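Local coordinates for protein formate dehydrogenase (Staphylococcus aureus, PDB 6TTB) that probably oxidises formate to carbon dioxide, passing the hydride to NAD as its cofactor, at residues I243-P248 with L271-R276; S146-A151 with Q201-R206; L111-T116 with G135-T140. All coordinates share one frame; numbering follows the deposited sequence.

In the fold
All three contacts are buried, but they lie in different parts of the two-domain fold: two strand pairs in separate sheets and one helix pair. Contact 1 joins neighbouring strands of the seven-stranded parallel sheet in the NAD-binding domain and runs on into the cofactor pocket. Contact 2, centred about 11 Å from it, packs helices 144-160 and 198-207 and touches contact 1 where Val203 meets His246 and Val147 meets Thr274; its apolar side meets NAD, its polar side the second subunit. Contact 3 lies in the other sheet, about 24 Å from contact 1 between centres, and repeats the parallel-strand bonding without touching the cofactor. Strand 135-138 is followed directly by helix 144-160, linking contacts 3 and 2.

Contact 1: residues I243-P248 with L271-R276; sequences ITIHAP and LVNTAR. With NAD (nicotinamide-adenine-dinucleotide), chain C.
Ile243 and Leu271 pair on parallel strands 243-245 and 271-273, whose axes come within 4.7 Å at 12° and are tied by Val272 N to Ile243 O (2.7 Å) and Ile245 N to Val272 O (2.9 Å). On the face that carries Ile243, Ile245 and Leu271, branched apolar chains pack against one another, Leu271 leaning CD1 against Ile243 CG2 at 4.0 Å with Ile245 CD1 just beyond. Past the strand end, the small Ala275 packs CB on Ile245 CG2 at 3.8 Å, beside the carbonyls of Ile245 and Ala247. The other face carries Thr244 and Val272, side by side and pointing the same way. Thr244 holds OG1 anti to its backbone N (chi1 180°), which sets it against Val272 CG1 and lets it share a 2.7 Å hydrogen bond with His246 NE2. The ring is thereby gripped at both nitrogens, for ND1 meets a water that donates to NAD O4D. On the other strand Asn273 makes an Asx turn, OD1 accepting from Ala275 N at 2.8 Å. The turned backbone offers Thr274 O to the carboxamide N7N of NAD at 3.3 Å, and Arg276 NE donates to ribose O2D while NH1 pairs with Asp122. Backbone, water and guanidinium thus hold the nicotinamide half of the cofactor by its polar edges, and the bond to Thr274 O would favour one orientation of the carboxamide.

Contact 2: residues S146-A151 with Q201-R206; sequences SVAEHA and QLVAER. With NAD (nicotinamide-adenine-dinucleotide), chain C.
The guanidinium of Arg206 passes obliquely by Glu149 CG and Ala148 CB, belonging to neither as a stack, while at its edge, in its own plane, lies a water. That water accepts from Arg206 NH2 at 2.7 Å and donates to Glu149 OE2 at 2.6 Å. The carboxylate and guanidinium planes stand 30° apart, and their charged atoms do not touch: Glu149 OE2 is 5.0 Å from Arg206 NE, so no direct salt bridge forms here and one water bridges the two groups. The main partner of the carboxylate is Arg160 of the second subunit, which forms a salt bridge to OE1; backbone amides of Leu186 and Gln187 of that subunit also donate to it.

Arg206 is steadied from its own helix. Its chain runs extended from CG to NE, and NH1 returns to Leu202 O at 3.0 Å. That oxygen also accepts the helical bond from Arg206 N, the two donors arriving from opposite faces of the carbonyl plane. Between the helices the closest packing falls on Ala148, whose lone methyl points at the other helix and lets the axes approach to 8.8 Å. Its CB meets Val203 CG2 at 3.6 Å and Leu202 CB at 3.8 Å. Val203 has CG2 anti to its carbonyl carbon, which places that methyl against Ala148 CB, a compact branch fitting beside a small residue. The preceding residue, Val147, faces another side of the helix and sets CG2 against the nicotinamide ring near NAD C4N.

Segments 146-151 and 201-206 cross at -51°. The GxGxxG sequence (Gly195, Gly197, Gly200) runs into the start of helix 198-207, whose first turn gives NAD the backbone amides of Arg198 and Ile199, an arrangement consistent with the dinucleotide-binding Rossmann fold, here packed against the long helix 144-160 at the dimer interface.

Contact 3: residues L111-T116 with G135-T140; sequences LKLAIT and GVVEVT
Leu113 holds CG anti to its backbone N (chi1 -168°), which swings CD1 across to the neighbouring strand, over Gly135 and up to Val137 CG1 at 4.1 Å. Gly135 has no side chain of its own, so the leucine tip can lie against its peptide, CD1 approaching O at 3.3 Å. Val137 adds to the same face, its CG1 anti to the carbonyl carbon and CG2 in the crowded position between backbone N and carbonyl, which leaves both methyls near Leu113 CD1, while Ile115 CG2 stands 4.2 Å from Val137 CG2. Branched aliphatic groups suit this face because helix 330-348 covers it, Phe347 meeting Leu113 and Val340 meeting Ile115.

The opposite face begins with Ala114 and Val136. Ala114 CB lies 4.1 Å from Val136 CG2, and Val136 is covered by helix 126-131. Farther along, Thr116 and Glu138 run side by side, pointing the same way, with CB against CB. Their polar ends are joined through a third residue: Ser121 OG is hydrogen-bonded to both Thr116 OG1 and Glu138 OE1. The Glu138 side chain comes within about 6 Å of the NAD.

Four backbone bonds lace the strands together, alternating in direction: Gly135 N to Lys112 O, Ala114 N to Gly135 O (2.8 Å), Val137 N to Ala114 O (the longest, 3.2 Å) and Thr116 N to Val137 O. Strands 113-116 and 135-138, with helix 126-131 between them, form a beta-alpha-beta crossover at one end of a five-stranded parallel sheet ordered 2-1-3-4-5, the flavodoxin-like topology expected of the substrate domain in the 2-hydroxyacid dehydrogenase family.

Contact 1: residues I243-P248 with L271-R276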
loop_
_atom_site.group_PDB
_atom_site.type_symbol
_atom_site.label_atom_id
_atom_site.label_comp_id
_atom_site.label_asym_id
_atom_site.label_seq_id
_atom_site.Cartn_x
_atom_site.Cartn_y
_atom_site.Cartn_z
ATOM N N ILE A 243 0.749 0.179 -13.908
ATOM C CA ILE A 243 -0.443 -0.375 -14.510
ATOM C C ILE A 243 -1.080 -1.355 -13.547
ATOM O O ILE A 243 -0.404 -2.206 -12.929
ATOM C CB ILE A 243 -0.070 -1.095 -15.817
ATOM C CG1 ILE A 243 0.319 -0.108 -16.925
ATOM C CG2 ILE A 243 -1.191 -1.996 -16.277
ATOM C CD1 ILE A 243 1.082 -0.719 -18.097
ATOM N N THR A 244 -2.399 -1.297 -13.466
ATOM C CA THR A 244 -3.129 -2.262 -12.686
ATOM C C THR A 244 -4.100 -2.953 -13.617
ATOM O O THR A 244 -4.717 -2.292 -14.470
ATOM C CB THR A 244 -3.758 -1.600 -11.436
ATOM O OG1 THR A 244 -4.487 -2.539 -10.660
ATOM C CG2 THR A 244 -4.692 -0.456 -11.714
ATOM N N ILE A 245 -4.260 -4.265 -13.408
ATOM C CA ILE A 245 -4.986 -5.162 -14.310
ATOM C C ILE A 245 -6.339 -5.468 -13.716
ATOM O O ILE A 245 -6.426 -5.955 -12.578
ATOM C CB ILE A 245 -4.210 -6.471 -14.446
ATOM C CG1 ILE A 245 -2.724 -6.221 -14.734
ATOM C CG2 ILE A 245 -4.881 -7.423 -15.392
ATOM C CD1 ILE A 245 -2.281 -6.287 -16.141
ATOM N N HIS A 246 -7.375 -5.254 -14.499
ATOM C CA HIS A 246 -8.733 -5.577 -14.056
ATOM C C HIS A 246 -9.487 -6.221 -15.185
ATOM O O HIS A 246 -10.645 -5.895 -15.409
ATOM C CB HIS A 246 -9.464 -4.341 -13.428
ATOM C CG HIS A 246 -8.669 -3.786 -12.292
ATOM N ND1 HIS A 246 -8.562 -4.467 -11.094
ATOM C CD2 HIS A 246 -7.692 -2.818 -12.276
ATOM C CE1 HIS A 246 -7.721 -3.823 -10.318
ATOM N NE2 HIS A 246 -7.158 -2.806 -11.037
ATOM N N ALA A 247 -8.781 -7.084 -15.918
ATOM C CA ALA A 247 -9.310 -7.746 -17.098
ATOM C C ALA A 247 -9.551 -9.222 -16.770
ATOM O O ALA A 247 -8.839 -9.807 -15.943
ATOM C CB ALA A 247 -8.314 -7.595 -18.225
ATOM N N PRO A 248 -10.546 -9.892 -17.408
ATOM C CA PRO A 248 -10.813 -11.315 -17.130
ATOM C C PRO A 248 -9.715 -12.138 -17.789
ATOM O O PRO A 248 -8.854 -11.589 -18.464
ATOM C CB PRO A 248 -12.215 -11.575 -17.734
ATOM C CG PRO A 248 -12.777 -10.184 -17.978
ATOM C CD PRO A 248 -11.553 -9.315 -18.304
ATOM N N LEU A 271 3.741 -2.746 -11.729
ATOM C CA LEU A 271 2.682 -3.560 -12.270
ATOM C C LEU A 271 1.937 -4.165 -11.123
ATOM O O LEU A 271 2.568 -4.785 -10.249
ATOM C CB LEU A 271 3.284 -4.700 -13.138
ATOM C CG LEU A 271 2.274 -5.568 -13.918
ATOM C CD1 LEU A 271 1.338 -4.735 -14.789
ATOM C CD2 LEU A 271 2.960 -6.563 -14.729
ATOM N N VAL A 272 0.591 -4.075 -11.211
ATOM C CA VAL A 272 -0.247 -4.616 -10.169
ATOM C C VAL A 272 -1.310 -5.432 -10.840
ATOM O O VAL A 272 -1.949 -4.987 -11.779
ATOM C CB VAL A 272 -0.861 -3.549 -9.256
ATOM C CG1 VAL A 272 -2.063 -4.069 -8.484
ATOM C CG2 VAL A 272 0.151 -3.078 -8.281
ATOM N N ASN A 273 -1.446 -6.650 -10.350
ATOM C CA ASN A 273 -2.333 -7.585 -10.954
ATOM C C ASN A 273 -3.014 -8.366 -9.844
ATOM O O ASN A 273 -2.425 -9.266 -9.264
ATOM C CB ASN A 273 -1.609 -8.479 -11.915
ATOM C CG ASN A 273 -2.481 -9.629 -12.354
ATOM O OD1 ASN A 273 -3.724 -9.530 -12.278
ATOM N ND2 ASN A 273 -1.844 -10.722 -12.842
ATOM N N THR A 274 -4.246 -7.965 -9.567
ATOM C CA THR A 274 -5.132 -8.677 -8.726
ATOM C C THR A 274 -6.317 -9.238 -9.553
ATOM O O THR A 274 -7.460 -9.367 -9.019
ATOM C CB THR A 274 -5.773 -7.645 -7.834
ATOM O OG1 THR A 274 -6.255 -6.602 -8.720
ATOM C CG2 THR A 274 -4.805 -7.151 -6.790
ATOM N N ALA A 275 -6.096 -9.452 -10.876
ATOM C CA ALA A 275 -7.127 -10.031 -11.729
ATOM C C ALA A 275 -6.902 -11.543 -11.820
ATOM O O ALA A 275 -7.463 -12.271 -11.008
ATOM C CB ALA A 275 -7.242 -9.333 -13.047
ATOM N N ARG A 276 -6.033 -12.028 -12.713
ATOM C CA ARG A 276 -5.671 -13.447 -12.620
ATOM C C ARG A 276 -4.197 -13.676 -12.961
ATOM O O ARG A 276 -3.696 -13.130 -13.919
ATOM C CB ARG A 276 -6.616 -14.427 -13.362
ATOM C CG ARG A 276 -8.042 -13.951 -13.587
ATOM C CD ARG A 276 -9.105 -14.923 -13.116
ATOM N NE ARG A 276 -10.437 -14.473 -13.579
ATOM C CZ ARG A 276 -11.216 -15.120 -14.453
ATOM N NH1 ARG A 276 -10.813 -16.263 -14.977
ATOM N NH2 ARG A 276 -12.371 -14.593 -14.839
HETATM P PA NAD C . -15.641 -6.754 -15.402
HETATM O O1A NAD C . -16.271 -7.659 -16.406
HETATM O O2A NAD C . -16.424 -5.646 -14.725
HETATM O O5B NAD C . -14.241 -6.187 -15.964
HETATM C C5B NAD C . -13.607 -6.757 -17.127
HETATM C C4B NAD C . -13.598 -5.710 -18.213
HETATM O O4B NAD C . -12.389 -5.891 -18.974
HETATM C C3B NAD C . -14.781 -5.773 -19.209
HETATM O O3B NAD C . -15.752 -4.733 -19.091
HETATM C C2B NAD C . -14.138 -5.780 -20.601
HETATM O O2B NAD C . -14.628 -4.760 -21.447
HETATM C C1B NAD C . -12.629 -5.675 -20.340
HETATM N N9A NAD C . -11.842 -6.611 -21.150
HETATM C C8A NAD C . -12.328 -7.689 -21.879
HETATM N N7A NAD C . -11.423 -8.254 -22.643
HETATM C C5A NAD C . -10.291 -7.453 -22.497
HETATM C C6A NAD C . -8.996 -7.478 -23.093
HETATM N N6A NAD C . -8.624 -8.318 -24.043
HETATM N N1A NAD C . -8.144 -6.473 -22.771
HETATM C C2A NAD C . -8.527 -5.581 -21.844
HETATM N N3A NAD C . -9.688 -5.482 -21.191
HETATM C C4A NAD C . -10.540 -6.443 -21.564
HETATM O O3 NAD C . -15.065 -7.658 -14.273
HETATM P PN NAD C . -14.576 -7.095 -12.901
HETATM O O1N NAD C . -15.701 -7.337 -11.928
HETATM O O2N NAD C . -14.063 -5.697 -13.087
HETATM O O5D NAD C . -13.343 -8.104 -12.607
HETATM C C5D NAD C . -11.994 -7.715 -13.006
HETATM C C4D NAD C . -11.143 -8.933 -12.913
HETATM O O4D NAD C . -10.710 -9.068 -11.537
HETATM C C3D NAD C . -11.908 -10.224 -13.292
HETATM O O3D NAD C . -11.444 -10.800 -14.503
HETATM C C2D NAD C . -11.764 -11.133 -12.068
HETATM O O2D NAD C . -11.306 -12.454 -12.328
HETATM C C1D NAD C . -10.781 -10.424 -11.155
HETATM N N1N NAD C . -11.259 -10.521 -9.767
HETATM C C2N NAD C . -10.400 -11.069 -8.765
HETATM C C3N NAD C . -10.835 -11.170 -7.424
HETATM C C7N NAD C . -9.835 -11.470 -6.306
HETATM O O7N NAD C . -10.244 -12.002 -5.275
HETATM N N7N NAD C . -8.543 -11.121 -6.469
HETATM C C4N NAD C . -12.233 -10.934 -7.154
HETATM C C5N NAD C . -13.075 -10.425 -8.167
HETATM C C6N NAD C . -12.574 -10.255 -9.473
HETATM O O HOH W 1 -9.001 -7.253 -10.441
#

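Contact 2: residues S146-A151 with Q201-R206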
loop_
_atom_site.group_PDB
_atom_site.type_symbol
_atom_site.label_atom_id
_atom_site.label_comp_id
_atom_site.label_asym_id
_atom_site.label_seq_id
_atom_site.Cartn_x
_atom_site.Cartn_y
_atom_site.Cartn_z
ATOM N N SER A 146 -13.554 -4.891 -2.506
ATOM C CA SER A 146 -12.415 -5.435 -1.811
ATOM C C SER A 146 -11.213 -5.399 -2.713
ATOM O O SER A 146 -10.122 -4.998 -2.271
ATOM C CB SER A 146 -12.672 -6.826 -1.364
ATOM O OG SER A 146 -11.723 -7.223 -0.392
ATOM N N VAL A 147 -11.396 -5.888 -3.950
ATOM C CA VAL A 147 -10.271 -6.057 -4.866
ATOM C C VAL A 147 -9.765 -4.679 -5.288
ATOM O O VAL A 147 -8.550 -4.440 -5.318
ATOM C CB VAL A 147 -10.634 -6.992 -6.046
ATOM C CG1 VAL A 147 -9.556 -7.103 -7.074
ATOM C CG2 VAL A 147 -11.001 -8.377 -5.544
ATOM N N ALA A 148 -10.646 -3.705 -5.398
ATOM C CA ALA A 148 -10.158 -2.389 -5.768
ATOM C C ALA A 148 -9.248 -1.879 -4.692
ATOM O O ALA A 148 -8.128 -1.399 -4.994
ATOM C CB ALA A 148 -11.273 -1.445 -5.967
ATOM N N GLU A 149 -9.728 -1.979 -3.426
ATOM C CA GLU A 149 -8.930 -1.534 -2.287
ATOM C C GLU A 149 -7.564 -2.226 -2.366
ATOM O O GLU A 149 -6.502 -1.608 -2.237
ATOM C CB GLU A 149 -9.588 -1.907 -0.969
ATOM C CG GLU A 149 -10.926 -1.285 -0.707
ATOM C CD GLU A 149 -11.555 -1.629 0.664
ATOM O OE1 GLU A 149 -10.944 -2.388 1.409
ATOM O OE2 GLU A 149 -12.657 -1.068 1.008
ATOM N N HIS A 150 -7.571 -3.538 -2.555
ATOM C CA HIS A 150 -6.291 -4.221 -2.529
ATOM C C HIS A 150 -5.376 -3.638 -3.603
ATOM O O HIS A 150 -4.169 -3.562 -3.428
ATOM C CB HIS A 150 -6.496 -5.666 -2.794
ATOM C CG HIS A 150 -5.475 -6.492 -2.145
ATOM N ND1 HIS A 150 -5.625 -6.963 -0.832
ATOM C CD2 HIS A 150 -4.295 -6.968 -2.604
ATOM C CE1 HIS A 150 -4.581 -7.722 -0.535
ATOM N NE2 HIS A 150 -3.756 -7.745 -1.616
ATOM N N ALA A 151 -5.953 -3.250 -4.754
ATOM C CA ALA A 151 -5.058 -2.805 -5.822
ATOM C C ALA A 151 -4.454 -1.436 -5.518
ATOM O O ALA A 151 -3.299 -1.194 -5.829
ATOM C CB ALA A 151 -5.701 -2.870 -7.215
ATOM N N GLN A 201 -13.223 0.567 -12.654
ATOM C CA GLN A 201 -13.913 1.819 -12.376
ATOM C C GLN A 201 -13.890 2.158 -10.873
ATOM O O GLN A 201 -13.732 3.329 -10.486
ATOM C CB GLN A 201 -15.287 1.724 -12.952
ATOM C CG GLN A 201 -15.311 2.228 -14.392
ATOM C CD GLN A 201 -16.630 1.926 -15.060
ATOM O OE1 GLN A 201 -17.696 2.160 -14.477
ATOM N NE2 GLN A 201 -16.569 1.211 -16.177
ATOM N N LEU A 202 -14.002 1.120 -10.039
ATOM C CA LEU A 202 -13.946 1.309 -8.610
ATOM C C LEU A 202 -12.551 1.822 -8.262
ATOM O O LEU A 202 -12.361 2.634 -7.344
ATOM C CB LEU A 202 -14.241 -0.014 -7.900
ATOM C CG LEU A 202 -15.713 -0.426 -7.878
ATOM C CD1 LEU A 202 -15.872 -1.945 -7.553
ATOM C CD2 LEU A 202 -16.447 0.393 -6.892
ATOM N N VAL A 203 -11.577 1.424 -9.065
ATOM C CA VAL A 203 -10.214 1.741 -8.744
ATOM C C VAL A 203 -9.988 3.165 -9.161
ATOM O O VAL A 203 -9.261 3.893 -8.503
ATOM C CB VAL A 203 -9.286 0.798 -9.474
ATOM C CG1 VAL A 203 -7.930 1.392 -9.648
ATOM C CG2 VAL A 203 -9.231 -0.537 -8.772
ATOM N N ALA A 204 -10.653 3.580 -10.247
ATOM C CA ALA A 204 -10.453 4.954 -10.707
ATOM C C ALA A 204 -10.981 5.910 -9.656
ATOM O O ALA A 204 -10.304 6.863 -9.303
ATOM C CB ALA A 204 -11.043 5.200 -12.064
ATOM N N GLU A 205 -12.146 5.583 -9.111
ATOM C CA GLU A 205 -12.820 6.469 -8.191
ATOM C C GLU A 205 -11.899 6.707 -7.015
ATOM O O GLU A 205 -11.700 7.849 -6.592
ATOM C CB GLU A 205 -14.122 5.842 -7.696
ATOM C CG GLU A 205 -15.344 6.428 -8.379
ATOM C CD GLU A 205 -16.454 5.404 -8.533
ATOM O OE1 GLU A 205 -16.751 4.703 -7.509
ATOM O OE2 GLU A 205 -17.012 5.269 -9.678
ATOM N N ARG A 206 -11.325 5.617 -6.506
ATOM C CA ARG A 206 -10.485 5.732 -5.335
ATOM C C ARG A 206 -9.145 6.323 -5.734
ATOM O O ARG A 206 -8.539 6.964 -4.926
ATOM C CB ARG A 206 -10.289 4.411 -4.610
ATOM C CG ARG A 206 -11.592 3.731 -4.247
ATOM C CD ARG A 206 -11.246 2.313 -3.820
ATOM N NE ARG A 206 -12.414 1.790 -3.127
ATOM C CZ ARG A 206 -13.673 2.009 -3.539
ATOM N NH1 ARG A 206 -13.863 2.626 -4.690
ATOM N NH2 ARG A 206 -14.706 1.610 -2.811
HETATM P PA NAD C . -15.641 -6.754 -15.402
HETATM O O1A NAD C . -16.271 -7.659 -16.406
HETATM O O2A NAD C . -16.424 -5.646 -14.725
HETATM O O5B NAD C . -14.241 -6.187 -15.964
HETATM C C5B NAD C . -13.607 -6.757 -17.127
HETATM C C4B NAD C . -13.598 -5.710 -18.213
HETATM O O4B NAD C . -12.389 -5.891 -18.974
HETATM C C3B NAD C . -14.781 -5.773 -19.209
HETATM O O3B NAD C . -15.752 -4.733 -19.091
HETATM C C2B NAD C . -14.138 -5.780 -20.601
HETATM O O2B NAD C . -14.628 -4.760 -21.447
HETATM C C1B NAD C . -12.629 -5.675 -20.340
HETATM N N9A NAD C . -11.842 -6.611 -21.150
HETATM C C8A NAD C . -12.328 -7.689 -21.879
HETATM N N7A NAD C . -11.423 -8.254 -22.643
HETATM C C5A NAD C . -10.291 -7.453 -22.497
HETATM C C6A NAD C . -8.996 -7.478 -23.093
HETATM N N6A NAD C . -8.624 -8.318 -24.043
HETATM N N1A NAD C . -8.144 -6.473 -22.771
HETATM C C2A NAD C . -8.527 -5.581 -21.844
HETATM N N3A NAD C . -9.688 -5.482 -21.191
HETATM C C4A NAD C . -10.540 -6.443 -21.564
HETATM O O3 NAD C . -15.065 -7.658 -14.273
HETATM P PN NAD C . -14.576 -7.095 -12.901
HETATM O O1N NAD C . -15.701 -7.337 -11.928
HETATM O O2N NAD C . -14.063 -5.697 -13.087
HETATM O O5D NAD C . -13.343 -8.104 -12.607
HETATM C C5D NAD C . -11.994 -7.715 -13.006
HETATM C C4D NAD C . -11.143 -8.933 -12.913
HETATM O O4D NAD C . -10.710 -9.068 -11.537
HETATM C C3D NAD C . -11.908 -10.224 -13.292
HETATM O O3D NAD C . -11.444 -10.800 -14.503
HETATM C C2D NAD C . -11.764 -11.133 -12.068
HETATM O O2D NAD C . -11.306 -12.454 -12.328
HETATM C C1D NAD C . -10.781 -10.424 -11.155
HETATM N N1N NAD C . -11.259 -10.521 -9.767
HETATM C C2N NAD C . -10.400 -11.069 -8.765
HETATM C C3N NAD C . -10.835 -11.170 -7.424
HETATM C C7N NAD C . -9.835 -11.470 -6.306
HETATM O O7N NAD C . -10.244 -12.002 -5.275
HETATM N N7N NAD C . -8.543 -11.121 -6.469
HETATM C C4N NAD C . -12.233 -10.934 -7.154
HETATM C C5N NAD C . -13.075 -10.425 -8.167
HETATM C C6N NAD C . -12.574 -10.255 -9.473
HETATM O O HOH W 2 -13.445 0.802 -0.606
#

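Contact 3: residues L111-T116 with G135-T140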
loop_
_atom_site.group_PDB
_atom_site.type_symbol
_atom_site.label_atom_id
_atom_site.label_comp_id
_atom_site.label_asym_id
_atom_site.label_seq_id
_atom_site.Cartn_x
_atom_site.Cartn_y
_atom_site.Cartn_z
ATOM N N LEU A 111 -23.308 -34.753 -11.732
ATOM C CA LEU A 111 -22.928 -33.416 -11.349
ATOM C C LEU A 111 -23.619 -32.422 -12.296
ATOM O O LEU A 111 -23.712 -32.629 -13.487
ATOM C CB LEU A 111 -21.415 -33.351 -11.468
ATOM C CG LEU A 111 -20.843 -31.957 -11.552
ATOM C CD1 LEU A 111 -20.941 -31.276 -10.204
ATOM C CD2 LEU A 111 -19.421 -32.020 -12.020
ATOM N N LYS A 112 -24.161 -31.377 -11.746
ATOM C CA LYS A 112 -25.088 -30.595 -12.508
ATOM C C LYS A 112 -24.678 -29.151 -12.360
ATOM O O LYS A 112 -24.866 -28.345 -13.285
ATOM C CB LYS A 112 -26.508 -30.878 -12.017
ATOM C CG LYS A 112 -27.030 -32.306 -12.247
ATOM C CD LYS A 112 -28.484 -32.494 -11.726
ATOM C CE LYS A 112 -28.612 -33.013 -10.284
ATOM N NZ LYS A 112 -28.256 -34.458 -10.201
ATOM N N LEU A 113 -23.997 -28.857 -11.227
ATOM C CA LEU A 113 -23.739 -27.460 -10.857
ATOM C C LEU A 113 -22.396 -27.332 -10.150
ATOM O O LEU A 113 -22.116 -27.983 -9.122
ATOM C CB LEU A 113 -24.902 -26.891 -10.022
ATOM C CG LEU A 113 -24.895 -25.367 -9.827
ATOM C CD1 LEU A 113 -24.622 -24.613 -11.100
ATOM C CD2 LEU A 113 -26.184 -24.828 -9.107
ATOM N N ALA A 114 -21.543 -26.525 -10.758
ATOM C CA ALA A 114 -20.283 -26.173 -10.132
ATOM C C ALA A 114 -20.342 -24.717 -9.691
ATOM O O ALA A 114 -20.356 -23.795 -10.510
ATOM C CB ALA A 114 -19.155 -26.410 -11.098
ATOM N N ILE A 115 -20.422 -24.516 -8.383
ATOM C CA ILE A 115 -20.501 -23.153 -7.877
ATOM C C ILE A 115 -19.100 -22.723 -7.479
ATOM O O ILE A 115 -18.410 -23.470 -6.764
ATOM C CB ILE A 115 -21.438 -23.100 -6.670
ATOM C CG1 ILE A 115 -22.781 -23.781 -6.932
ATOM C CG2 ILE A 115 -21.608 -21.676 -6.186
ATOM C CD1 ILE A 115 -23.604 -23.743 -5.708
ATOM N N THR A 116 -18.715 -21.534 -7.933
ATOM C CA THR A 116 -17.520 -20.871 -7.481
ATOM C C THR A 116 -17.858 -19.959 -6.279
ATOM O O THR A 116 -18.357 -18.842 -6.443
ATOM C CB THR A 116 -16.943 -20.004 -8.615
ATOM O OG1 THR A 116 -16.630 -20.724 -9.831
ATOM C CG2 THR A 116 -15.775 -19.177 -8.162
ATOM N N GLY A 135 -23.741 -26.834 -15.216
ATOM C CA GLY A 135 -23.791 -25.385 -15.133
ATOM C C GLY A 135 -22.669 -24.873 -14.250
ATOM O O GLY A 135 -22.281 -25.547 -13.301
ATOM N N VAL A 136 -22.204 -23.669 -14.529
ATOM C CA VAL A 136 -21.113 -23.077 -13.776
ATOM C C VAL A 136 -21.457 -21.628 -13.436
ATOM O O VAL A 136 -21.724 -20.799 -14.342
ATOM C CB VAL A 136 -19.820 -23.130 -14.594
ATOM C CG1 VAL A 136 -18.731 -22.298 -13.973
ATOM C CG2 VAL A 136 -19.368 -24.579 -14.814
ATOM N N VAL A 137 -21.409 -21.307 -12.133
ATOM C CA VAL A 137 -21.875 -20.013 -11.685
ATOM C C VAL A 137 -20.966 -19.570 -10.580
ATOM O O VAL A 137 -20.648 -20.355 -9.701
ATOM C CB VAL A 137 -23.331 -20.040 -11.187
ATOM C CG1 VAL A 137 -24.217 -20.679 -12.212
ATOM C CG2 VAL A 137 -23.432 -20.800 -9.892
ATOM N N GLU A 138 -20.639 -18.282 -10.595
ATOM C CA GLU A 138 -19.921 -17.662 -9.522
ATOM C C GLU A 138 -20.792 -16.505 -9.022
ATOM O O GLU A 138 -21.842 -16.273 -9.590
ATOM C CB GLU A 138 -18.492 -17.306 -9.999
ATOM C CG GLU A 138 -18.386 -16.150 -11.026
ATOM C CD GLU A 138 -17.073 -16.075 -11.860
ATOM O OE1 GLU A 138 -16.353 -17.099 -11.995
ATOM O OE2 GLU A 138 -16.822 -15.030 -12.478
ATOM N N VAL A 139 -20.342 -15.813 -7.950
ATOM C CA VAL A 139 -21.070 -14.773 -7.221
ATOM C C VAL A 139 -20.615 -13.378 -7.692
ATOM O O VAL A 139 -19.955 -12.602 -6.985
ATOM C CB VAL A 139 -20.791 -14.930 -5.723
ATOM C CG1 VAL A 139 -21.690 -14.017 -4.898
ATOM C CG2 VAL A 139 -20.904 -16.390 -5.280
ATOM N N THR A 140 -21.014 -13.023 -8.889
ATOM C CA THR A 140 -20.621 -11.751 -9.435
ATOM C C THR A 140 -20.952 -10.665 -8.414
ATOM O O THR A 140 -21.995 -10.690 -7.785
ATOM C CB THR A 140 -21.203 -11.597 -10.842
ATOM O OG1 THR A 140 -20.994 -12.881 -11.462
ATOM C CG2 THR A 140 -20.524 -10.536 -11.672
#